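Local coordinates for protein cycloalternan-forming enzyme (Listeria monocytogenes serovar 1/2a, PDB 5F7U) that belongs to glycoside hydrolase family 31, with a TIM-barrel domain and further beta-rich domains, and carries glycans bound at several sites, at residues S626-T636 / A652-E663. The protein carries 1 engineered substitution. Numbering follows the deposited sequence.
Sequences SYWAWDMAGFT and AAFAPIMQFHSE. With GLC (alpha-D-glucopyranose), chain F; GLC (alpha-D-glucopyranose), chain B.
Glu663 CB lies over one face of the Phe635 ring, a CH-pi contact 3.6 Å from the centroid. At the edge of that ring are O4 of alpha-D-glucopyranose (chain F) and O6 of alpha-D-glucopyranose (chain B). The His661 ring runs alongside Phe635, slid so far that the two barely overlap; their planes are 26° apart. At the edge of the His661 ring stand the carboxylate of Asp631 and the chain F O4. Met632 CA covers one face of the Trp630 ring, and Pro656 CD sits at the edge of the Trp628 ring. His661 NE2 donates to the chain F O4 at 2.9 Å and is also hydrogen-bonded to O3 of the same sugar. His661 CG is anti to the backbone N (chi1 -178°), which carries the ring out to the ligand. Glu663 OE2 accepts a bond from the chain B O6 and is also hydrogen-bonded to Tyr275 OH. The backbone joins in, with Glu663 N bonded to Phe635 O.

The two segments hold strands seven and eight of the TIM barrel, parallel neighbours linked through helix 642-653. The loops after their C-terminal ends carry Phe635, His661 and Glu663 into the glycan pocket. Between the strands, the amide of Gln659 does much of the bridging. Gln659 NE2 gives an almost straight bond (178°) to the anti lone pair of Asp631 OD1, 2.9 Å away. It also reaches Trp630 O from above the carbonyl plane. A water ties Asp631 OD1 to Gln659 OE1. Met632 N donates to Gln659 O at 3.1 Å, close to straight. Towards the helix, Met632 CB meets Ala652 CB, while its CG rests beside Phe660 CB. Near the strand starts, Ala629 CB packs on Ile657 CB at 3.6 Å.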
loop_
_atom_site.group_PDB
_atom_site.type_symbol
_atom_site.label_atom_id
_atom_site.label_comp_id
_atom_site.label_asym_id
_atom_site.label_seq_id
_atom_site.Cartn_x
_atom_site.Cartn_y
_atom_site.Cartn_z
ATOM N N SER A 626 4.723 -0.997 -0.057
ATOM C CA SER A 626 4.642 -0.265 -1.319
ATOM C C SER A 626 4.326 -1.192 -2.486
ATOM O O SER A 626 3.611 -0.800 -3.401
ATOM C CB SER A 626 5.996 0.414 -1.547
ATOM O OG SER A 626 6.090 1.081 -2.802
ATOM N N TYR A 627 4.867 -2.415 -2.454
ATOM C CA TYR A 627 4.672 -3.348 -3.581
ATOM C C TYR A 627 3.366 -4.083 -3.372
ATOM O O TYR A 627 3.339 -5.250 -2.945
ATOM C CB TYR A 627 5.835 -4.325 -3.710
ATOM C CG TYR A 627 7.192 -3.689 -3.997
ATOM C CD1 TYR A 627 7.325 -2.333 -4.401
ATOM C CD2 TYR A 627 8.351 -4.454 -3.850
ATOM C CE1 TYR A 627 8.591 -1.791 -4.644
ATOM C CE2 TYR A 627 9.609 -3.928 -4.111
ATOM C CZ TYR A 627 9.730 -2.603 -4.502
ATOM O OH TYR A 627 11.006 -2.100 -4.729
ATOM N N TRP A 628 2.283 -3.363 -3.657
ATOM C CA TRP A 628 0.934 -3.794 -3.314
ATOM C C TRP A 628 0.143 -4.127 -4.585
ATOM O O TRP A 628 0.205 -3.387 -5.574
ATOM C CB TRP A 628 0.255 -2.700 -2.485
ATOM C CG TRP A 628 -1.214 -2.946 -2.185
ATOM C CD1 TRP A 628 -1.743 -3.526 -1.060
ATOM C CD2 TRP A 628 -2.322 -2.596 -3.015
ATOM N NE1 TRP A 628 -3.101 -3.580 -1.147
ATOM C CE2 TRP A 628 -3.489 -3.020 -2.342
ATOM C CE3 TRP A 628 -2.442 -1.956 -4.270
ATOM C CZ2 TRP A 628 -4.770 -2.806 -2.856
ATOM C CZ3 TRP A 628 -3.722 -1.783 -4.817
ATOM C CH2 TRP A 628 -4.868 -2.184 -4.093
ATOM N N ALA A 629 -0.617 -5.226 -4.511
ATOM C CA ALA A 629 -1.470 -5.690 -5.605
ATOM C C ALA A 629 -2.897 -5.847 -5.125
ATOM O O ALA A 629 -3.159 -5.895 -3.929
ATOM C CB ALA A 629 -0.993 -7.045 -6.113
ATOM N N TRP A 630 -3.797 -6.010 -6.089
ATOM C CA TRP A 630 -5.160 -6.463 -5.810
ATOM C C TRP A 630 -5.602 -7.339 -6.968
ATOM O O TRP A 630 -4.994 -7.290 -8.045
ATOM C CB TRP A 630 -6.110 -5.268 -5.594
ATOM C CG TRP A 630 -6.346 -4.402 -6.827
ATOM C CD1 TRP A 630 -5.389 -3.739 -7.574
ATOM C CD2 TRP A 630 -7.606 -4.089 -7.424
ATOM N NE1 TRP A 630 -5.989 -3.056 -8.616
ATOM C CE2 TRP A 630 -7.346 -3.238 -8.542
ATOM C CE3 TRP A 630 -8.933 -4.427 -7.122
ATOM C CZ2 TRP A 630 -8.377 -2.742 -9.378
ATOM C CZ3 TRP A 630 -9.973 -3.913 -7.946
ATOM C CH2 TRP A 630 -9.675 -3.090 -9.062
ATOM N N ASP A 631 -6.635 -8.158 -6.746
ATOM C CA ASP A 631 -7.250 -8.915 -7.835
ATOM C C ASP A 631 -8.113 -7.935 -8.637
ATOM O O ASP A 631 -9.198 -7.588 -8.188
ATOM C CB ASP A 631 -8.149 -10.049 -7.279
ATOM C CG ASP A 631 -7.408 -11.020 -6.342
ATOM O OD1 ASP A 631 -6.187 -11.182 -6.436
ATOM O OD2 ASP A 631 -8.083 -11.653 -5.500
ATOM N N MET A 632 -7.624 -7.461 -9.785
ATOM C CA MET A 632 -8.334 -6.398 -10.512
ATOM C C MET A 632 -9.756 -6.848 -10.854
ATOM O O MET A 632 -9.965 -7.967 -11.337
ATOM C CB MET A 632 -7.552 -5.921 -11.751
ATOM C CG MET A 632 -7.164 -7.006 -12.739
ATOM S SD MET A 632 -6.875 -6.289 -14.374
ATOM C CE MET A 632 -8.570 -6.233 -14.920
ATOM N N ALA A 633 -10.724 -5.987 -10.535
ATOM C CA ALA A 633 -12.157 -6.256 -10.750
ATOM C C ALA A 633 -12.759 -7.347 -9.872
ATOM O O ALA A 633 -13.883 -7.746 -10.124
ATOM C CB ALA A 633 -12.474 -6.498 -12.235
ATOM N N GLY A 634 -12.024 -7.799 -8.848
ATOM C CA GLY A 634 -12.523 -8.796 -7.863
ATOM C C GLY A 634 -12.345 -10.213 -8.374
ATOM O O GLY A 634 -12.394 -10.446 -9.583
ATOM N N PHE A 635 -12.139 -11.172 -7.467
ATOM C CA PHE A 635 -11.839 -12.541 -7.922
ATOM C C PHE A 635 -13.041 -13.487 -7.832
ATOM O O PHE A 635 -12.994 -14.612 -8.331
ATOM C CB PHE A 635 -10.576 -13.107 -7.247
ATOM C CG PHE A 635 -10.809 -13.862 -5.942
ATOM C CD1 PHE A 635 -11.704 -13.409 -4.945
ATOM C CD2 PHE A 635 -10.064 -15.019 -5.684
ATOM C CE1 PHE A 635 -11.875 -14.146 -3.760
ATOM C CE2 PHE A 635 -10.215 -15.736 -4.485
ATOM C CZ PHE A 635 -11.127 -15.300 -3.531
ATOM N N THR A 636 -14.112 -13.018 -7.200
ATOM C CA THR A 636 -15.297 -13.858 -6.982
ATOM C C THR A 636 -16.577 -13.021 -7.001
ATOM O O THR A 636 -16.521 -11.811 -7.136
ATOM C CB THR A 636 -15.170 -14.676 -5.669
ATOM O OG1 THR A 636 -16.131 -15.748 -5.691
ATOM C CG2 THR A 636 -15.336 -13.813 -4.426
ATOM N N ALA A 652 -5.612 -0.550 -12.273
ATOM C CA ALA A 652 -4.626 -1.607 -12.009
ATOM C C ALA A 652 -3.334 -1.384 -12.779
ATOM O O ALA A 652 -2.228 -1.632 -12.255
ATOM C CB ALA A 652 -5.205 -2.985 -12.336
ATOM N N ALA A 653 -3.467 -0.899 -14.016
ATOM C CA ALA A 653 -2.306 -0.616 -14.861
ATOM C C ALA A 653 -1.493 0.553 -14.288
ATOM O O ALA A 653 -0.303 0.669 -14.576
ATOM C CB ALA A 653 -2.755 -0.315 -16.287
ATOM N N PHE A 654 -2.132 1.373 -13.447
ATOM C CA PHE A 654 -1.476 2.496 -12.747
ATOM C C PHE A 654 -1.375 2.253 -11.240
ATOM O O PHE A 654 -1.509 3.202 -10.438
ATOM C CB PHE A 654 -2.197 3.837 -13.044
ATOM C CG PHE A 654 -1.867 4.410 -14.393
ATOM C CD1 PHE A 654 -2.498 3.931 -15.541
ATOM C CD2 PHE A 654 -0.868 5.405 -14.533
ATOM C CE1 PHE A 654 -2.187 4.442 -16.805
ATOM C CE2 PHE A 654 -0.562 5.929 -15.790
ATOM C CZ PHE A 654 -1.220 5.442 -16.930
ATOM N N ALA A 655 -1.182 0.981 -10.858
ATOM C CA ALA A 655 -0.967 0.640 -9.451
ATOM C C ALA A 655 0.368 -0.093 -9.313
ATOM O O ALA A 655 0.992 -0.416 -10.337
ATOM C CB ALA A 655 -2.141 -0.178 -8.906
ATOM N N PRO A 656 0.872 -0.287 -8.066
ATOM C CA PRO A 656 2.240 -0.826 -7.943
ATOM C C PRO A 656 2.415 -2.196 -8.611
ATOM O O PRO A 656 3.392 -2.391 -9.331
ATOM C CB PRO A 656 2.440 -0.923 -6.420
ATOM C CG PRO A 656 1.555 0.168 -5.878
ATOM C CD PRO A 656 0.318 0.088 -6.745
ATOM N N ILE A 657 1.453 -3.097 -8.412
ATOM C CA ILE A 657 1.487 -4.449 -8.992
ATOM C C ILE A 657 0.145 -4.716 -9.675
ATOM O O ILE A 657 -0.921 -4.551 -9.059
ATOM C CB ILE A 657 1.749 -5.551 -7.922
ATOM C CG1 ILE A 657 3.029 -5.300 -7.087
ATOM C CG2 ILE A 657 1.723 -6.959 -8.543
ATOM C CD1 ILE A 657 4.352 -5.397 -7.852
ATOM N N MET A 658 0.203 -5.128 -10.936
ATOM C CA MET A 658 -0.987 -5.374 -11.761
ATOM C C MET A 658 -1.195 -6.882 -11.896
ATOM O O MET A 658 -0.286 -7.598 -12.337
ATOM C CB MET A 658 -0.801 -4.749 -13.152
ATOM C CG MET A 658 -2.059 -4.780 -14.010
ATOM S SD MET A 658 -1.709 -4.230 -15.688
ATOM C CE MET A 658 -3.401 -4.181 -16.274
ATOM N N GLN A 659 -2.383 -7.371 -11.497
ATOM C CA GLN A 659 -2.617 -8.832 -11.420
ATOM C C GLN A 659 -4.109 -9.135 -11.547
ATOM O O GLN A 659 -4.915 -8.524 -10.834
ATOM C CB GLN A 659 -2.111 -9.374 -10.061
ATOM C CG GLN A 659 -2.236 -10.896 -9.834
ATOM C CD GLN A 659 -3.276 -11.324 -8.802
ATOM O OE1 GLN A 659 -3.286 -12.494 -8.394
ATOM N NE2 GLN A 659 -4.153 -10.409 -8.371
ATOM N N PHE A 660 -4.475 -10.051 -12.444
ATOM C CA PHE A 660 -5.862 -10.598 -12.455
ATOM C C PHE A 660 -5.883 -11.988 -11.863
ATOM O O PHE A 660 -4.873 -12.713 -11.911
ATOM C CB PHE A 660 -6.569 -10.519 -13.850
ATOM C CG PHE A 660 -5.977 -11.416 -14.925
ATOM C CD1 PHE A 660 -6.244 -12.800 -14.944
ATOM C CD2 PHE A 660 -5.194 -10.869 -15.964
ATOM C CE1 PHE A 660 -5.719 -13.617 -15.949
ATOM C CE2 PHE A 660 -4.656 -11.687 -16.969
ATOM C CZ PHE A 660 -4.934 -13.063 -16.969
ATOM N N HIS A 661 -7.037 -12.364 -11.315
ATOM C CA HIS A 661 -7.157 -13.613 -10.559
ATOM C C HIS A 661 -8.636 -13.983 -10.439
ATOM O O HIS A 661 -9.532 -13.115 -10.584
ATOM C CB HIS A 661 -6.496 -13.441 -9.162
ATOM C CG HIS A 661 -6.526 -14.674 -8.312
ATOM N ND1 HIS A 661 -6.145 -15.917 -8.780
ATOM C CD2 HIS A 661 -6.922 -14.857 -7.027
ATOM C CE1 HIS A 661 -6.301 -16.814 -7.815
ATOM N NE2 HIS A 661 -6.762 -16.197 -6.737
ATOM N N SER A 662 -8.897 -15.271 -10.207
ATOM C CA SER A 662 -10.258 -15.739 -10.011
ATOM C C SER A 662 -10.302 -16.889 -9.018
ATOM O O SER A 662 -9.399 -17.720 -8.974
ATOM C CB SER A 662 -10.921 -16.140 -11.339
ATOM O OG SER A 662 -10.117 -17.089 -12.031
ATOM N N GLU A 663 -11.398 -16.948 -8.270
ATOM C CA GLU A 663 -11.563 -17.914 -7.187
ATOM C C GLU A 663 -11.929 -19.353 -7.593
ATOM O O GLU A 663 -11.408 -20.328 -7.026
ATOM C CB GLU A 663 -12.655 -17.393 -6.259
ATOM C CG GLU A 663 -12.873 -18.291 -5.054
ATOM C CD GLU A 663 -14.044 -17.862 -4.208
ATOM O OE1 GLU A 663 -15.195 -17.808 -4.723
ATOM O OE2 GLU A 663 -13.794 -17.590 -3.020
HETATM C C1 GLC F . -7.164 -18.037 -0.661
HETATM C C2 GLC F . -6.588 -16.860 -1.477
HETATM C C3 GLC F . -7.075 -16.843 -2.940
HETATM C C4 GLC F . -6.834 -18.211 -3.599
HETATM C C5 GLC F . -7.266 -19.363 -2.681
HETATM C C6 GLC F . -6.900 -20.738 -3.218
HETATM O O2 GLC F . -6.780 -15.626 -0.777
HETATM O O3 GLC F . -6.397 -15.834 -3.708
HETATM O O4 GLC F . -7.554 -18.293 -4.842
HETATM O O5 GLC F . -6.769 -19.251 -1.332
HETATM O O6 GLC F . -7.538 -21.689 -2.344
HETATM C C1 GLC B . -11.590 -19.453 2.149
HETATM C C2 GLC B . -10.194 -19.214 2.739
HETATM C C3 GLC B . -9.371 -18.251 1.872
HETATM C C4 GLC B . -9.238 -18.784 0.439
HETATM C C5 GLC B . -10.668 -19.032 -0.094
HETATM C C6 GLC B . -10.703 -19.660 -1.480
HETATM O O1 GLC B . -12.399 -18.278 2.296
HETATM O O2 GLC B . -10.330 -18.674 4.054
HETATM O O3 GLC B . -8.098 -18.040 2.479
HETATM O O4 GLC B . -8.580 -17.832 -0.430
HETATM O O5 GLC B . -11.511 -19.835 0.762
HETATM O O6 GLC B . -11.093 -18.589 -2.336
HETATM O O HOH W 1 -4.216 -5.603 -10.188
HETATM O O HOH W 2 -4.293 -13.120 -5.806
HETATM O O HOH W 3 -8.969 -10.373 -10.581
#